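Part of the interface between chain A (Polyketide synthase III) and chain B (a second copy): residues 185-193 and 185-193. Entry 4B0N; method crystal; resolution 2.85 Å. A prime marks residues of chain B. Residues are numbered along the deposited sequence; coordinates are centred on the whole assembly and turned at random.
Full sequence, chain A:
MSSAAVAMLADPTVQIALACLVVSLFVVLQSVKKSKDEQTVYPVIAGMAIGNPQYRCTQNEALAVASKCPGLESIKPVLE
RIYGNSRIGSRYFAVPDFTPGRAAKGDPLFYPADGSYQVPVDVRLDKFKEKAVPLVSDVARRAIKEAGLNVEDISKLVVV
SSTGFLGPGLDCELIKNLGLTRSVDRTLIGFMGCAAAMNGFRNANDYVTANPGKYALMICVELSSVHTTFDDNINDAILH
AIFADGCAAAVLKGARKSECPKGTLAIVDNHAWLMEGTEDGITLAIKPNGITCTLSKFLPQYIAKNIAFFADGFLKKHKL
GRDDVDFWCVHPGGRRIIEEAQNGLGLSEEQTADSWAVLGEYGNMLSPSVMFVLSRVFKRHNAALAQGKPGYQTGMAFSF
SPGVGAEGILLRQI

Chain A, residues 185-193: DRTLIGFMG
Chain B (185-193) DRTLIGFMG

Two copies of the same strand, residues 185-190, cross near their C-terminal ends, their N-to-C directions 109° apart and their axes 4.7 Å apart at closest approach. All strand residues of chain A have extended phi/psi values, with phi from -71 to -144 and psi from 109 to 148. Ile189 pairs with Ile189′ in a single beta bridge, CA to CA 4.9 Å, and Gly190 CA lies 5.1 Å from Gly190′ CA. Two reciprocal hydrogen bonds fasten the crossing: Gly190′ N to Leu188 O, 3.2 Å, and Gly190 N to Leu188′ O, 3.3 Å. Ile189′ CA adds a CA-H...O contact to Leu188 O at 3.5 Å.

Met192 and Leu188, with their mates, cover the most surface. After the strand, Phe191 turns the chain with positive phi (59/35), its ring leading away from the partner, and Met192 (-104/18) points its CA-to-CB bond toward the other copy. Its long, unbranched side chain (chi1 m, chi2 t, chi3 p) reaches the partner strand, where Met192 SD accepts a weak hydrogen bond from Leu188′ N at 3.3 Å; Leu188 N makes the equivalent weak bond to Met192′ SD at 3.4 Å. Thioether sulfur is a modest acceptor, yet it serves a backbone NH while the rest of the side chain stays apolar. Beyond it, Met192 CE lies 3.6 Å from Arg186′ O, and Met192′ CE 3.8 Å from Arg186 O.

Leu188 (m, t) has a sideways CA-to-CB bond, and its branched end suits packing against the methionine: Leu188 CD1 lies 3.8 Å from Met192′ CG, and Leu188′ CD1 3.7 Å from Met192 CG. Ile189 (m, t) also has a sideways CA-to-CB bond; Ile189 CG1 lies 4.0 Å from Thr187′ CG2. Thr187′ (m) offers this apolar contact through its methyl, and Thr187 CG2 lies 3.9 Å from Ile189′ CG1 in the other half. Gly190 has no side chain; an ideal CB there would lie 4.2 Å from Gly190′ CA, close but not a clash.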

# COMPACT_ATOMS: atom_id res chain seq x y z
N ASP A 185 -9.02 -8.17 8.31
CA ASP A 185 -7.76 -8.14 7.58
C ASP A 185 -7.70 -6.83 6.79
O ASP A 185 -8.45 -6.63 5.84
CB ASP A 185 -7.71 -9.36 6.64
CG ASP A 185 -6.45 -9.41 5.77
OD1 ASP A 185 -5.78 -8.37 5.58
OD2 ASP A 185 -6.14 -10.51 5.27
N ARG A 186 -6.81 -5.93 7.20
CA ARG A 186 -6.69 -4.63 6.53
C ARG A 186 -5.39 -4.42 5.75
O ARG A 186 -4.32 -4.89 6.15
CB ARG A 186 -6.97 -3.46 7.50
CG ARG A 186 -6.19 -3.45 8.81
CD ARG A 186 -6.76 -2.38 9.73
NE ARG A 186 -5.99 -2.16 10.95
CZ ARG A 186 -5.06 -1.21 11.10
NH1 ARG A 186 -4.75 -0.38 10.11
NH2 ARG A 186 -4.42 -1.10 12.25
N THR A 187 -5.50 -3.73 4.62
CA THR A 187 -4.36 -3.43 3.76
C THR A 187 -4.51 -2.04 3.14
O THR A 187 -5.58 -1.68 2.64
CB THR A 187 -4.17 -4.50 2.66
OG1 THR A 187 -4.08 -5.80 3.26
CG2 THR A 187 -2.90 -4.25 1.84
N LEU A 188 -3.43 -1.27 3.18
CA LEU A 188 -3.39 0.04 2.55
C LEU A 188 -2.46 0.05 1.33
O LEU A 188 -1.23 -0.05 1.47
CB LEU A 188 -2.97 1.11 3.56
CG LEU A 188 -3.86 1.33 4.79
CD1 LEU A 188 -3.11 2.09 5.88
CD2 LEU A 188 -5.15 2.05 4.44
N ILE A 189 -3.05 0.14 0.14
CA ILE A 189 -2.31 0.23 -1.11
C ILE A 189 -2.14 1.70 -1.48
O ILE A 189 -3.11 2.38 -1.83
CB ILE A 189 -3.02 -0.53 -2.27
CG1 ILE A 189 -3.17 -2.01 -1.93
CG2 ILE A 189 -2.25 -0.35 -3.58
CD1 ILE A 189 -4.00 -2.79 -2.94
N GLY A 190 -0.90 2.18 -1.41
CA GLY A 190 -0.61 3.59 -1.61
C GLY A 190 0.34 3.90 -2.76
O GLY A 190 1.23 3.11 -3.08
N PHE A 191 0.11 5.06 -3.38
CA PHE A 191 1.01 5.63 -4.39
C PHE A 191 1.22 4.73 -5.61
O PHE A 191 2.32 4.70 -6.19
CB PHE A 191 2.35 6.02 -3.74
CG PHE A 191 2.83 7.40 -4.07
CD1 PHE A 191 2.01 8.51 -3.86
CD2 PHE A 191 4.12 7.60 -4.55
CE1 PHE A 191 2.46 9.79 -4.15
CE2 PHE A 191 4.57 8.88 -4.84
CZ PHE A 191 3.74 9.98 -4.64
N MET A 192 0.18 3.99 -5.99
CA MET A 192 0.23 3.15 -7.19
C MET A 192 -0.53 3.76 -8.37
O MET A 192 -0.88 3.07 -9.33
CB MET A 192 -0.28 1.73 -6.90
CG MET A 192 0.65 0.91 -6.01
SD MET A 192 0.46 -0.88 -6.21
CE MET A 192 1.40 -1.16 -7.71
N GLY A 193 -0.79 5.07 -8.28
CA GLY A 193 -1.33 5.85 -9.39
C GLY A 193 -2.78 5.60 -9.77
O GLY A 193 -3.61 5.29 -8.91
N ASP B 185 2.55 -9.47 -10.92
CA ASP B 185 1.56 -8.76 -10.10
C ASP B 185 2.26 -7.84 -9.10
O ASP B 185 3.14 -8.27 -8.36
CB ASP B 185 0.67 -9.78 -9.38
CG ASP B 185 -0.40 -9.13 -8.52
OD1 ASP B 185 -0.45 -7.88 -8.41
OD2 ASP B 185 -1.22 -9.88 -7.95
N ARG B 186 1.86 -6.57 -9.08
CA ARG B 186 2.51 -5.58 -8.23
C ARG B 186 1.58 -5.03 -7.16
O ARG B 186 0.45 -4.66 -7.44
CB ARG B 186 3.06 -4.42 -9.06
CG ARG B 186 3.55 -4.79 -10.45
CD ARG B 186 4.37 -3.68 -11.07
NE ARG B 186 3.71 -2.38 -11.04
CZ ARG B 186 4.14 -1.29 -11.68
NH1 ARG B 186 5.24 -1.35 -12.42
NH2 ARG B 186 3.48 -0.15 -11.58
N THR B 187 2.08 -4.99 -5.93
CA THR B 187 1.39 -4.34 -4.83
C THR B 187 2.40 -3.56 -4.00
O THR B 187 3.44 -4.09 -3.60
CB THR B 187 0.64 -5.35 -3.92
OG1 THR B 187 -0.17 -6.21 -4.72
CG2 THR B 187 -0.24 -4.62 -2.92
N LEU B 188 2.09 -2.29 -3.74
CA LEU B 188 2.91 -1.47 -2.88
C LEU B 188 2.13 -1.14 -1.61
O LEU B 188 1.27 -0.26 -1.62
CB LEU B 188 3.39 -0.21 -3.61
CG LEU B 188 4.32 -0.43 -4.81
CD1 LEU B 188 4.30 0.74 -5.78
CD2 LEU B 188 5.75 -0.73 -4.37
N ILE B 189 2.43 -1.87 -0.54
CA ILE B 189 1.78 -1.66 0.75
C ILE B 189 2.52 -0.53 1.47
O ILE B 189 3.64 -0.70 1.95
CB ILE B 189 1.75 -2.94 1.60
CG1 ILE B 189 0.92 -4.02 0.90
CG2 ILE B 189 1.18 -2.67 2.99
CD1 ILE B 189 0.99 -5.39 1.54
N GLY B 190 1.88 0.64 1.51
CA GLY B 190 2.52 1.84 2.01
C GLY B 190 1.92 2.38 3.29
O GLY B 190 0.70 2.44 3.43
N PHE B 191 2.80 2.77 4.21
CA PHE B 191 2.43 3.54 5.41
C PHE B 191 1.55 2.76 6.39
O PHE B 191 0.55 3.28 6.90
CB PHE B 191 1.74 4.85 4.99
CG PHE B 191 2.22 6.06 5.75
CD1 PHE B 191 3.58 6.31 5.92
CD2 PHE B 191 1.30 6.97 6.27
CE1 PHE B 191 4.02 7.43 6.60
CE2 PHE B 191 1.73 8.09 6.95
CZ PHE B 191 3.09 8.32 7.12
N MET B 192 1.94 1.51 6.65
CA MET B 192 1.21 0.68 7.61
C MET B 192 2.00 0.46 8.89
O MET B 192 1.66 -0.40 9.71
CB MET B 192 0.80 -0.64 6.97
CG MET B 192 -0.27 -0.49 5.91
SD MET B 192 -1.26 -1.98 5.76
CE MET B 192 -2.17 -1.95 7.30
N GLY B 193 3.05 1.26 9.06
CA GLY B 193 3.87 1.23 10.26
C GLY B 193 4.70 -0.03 10.39
O GLY B 193 4.98 -0.72 9.41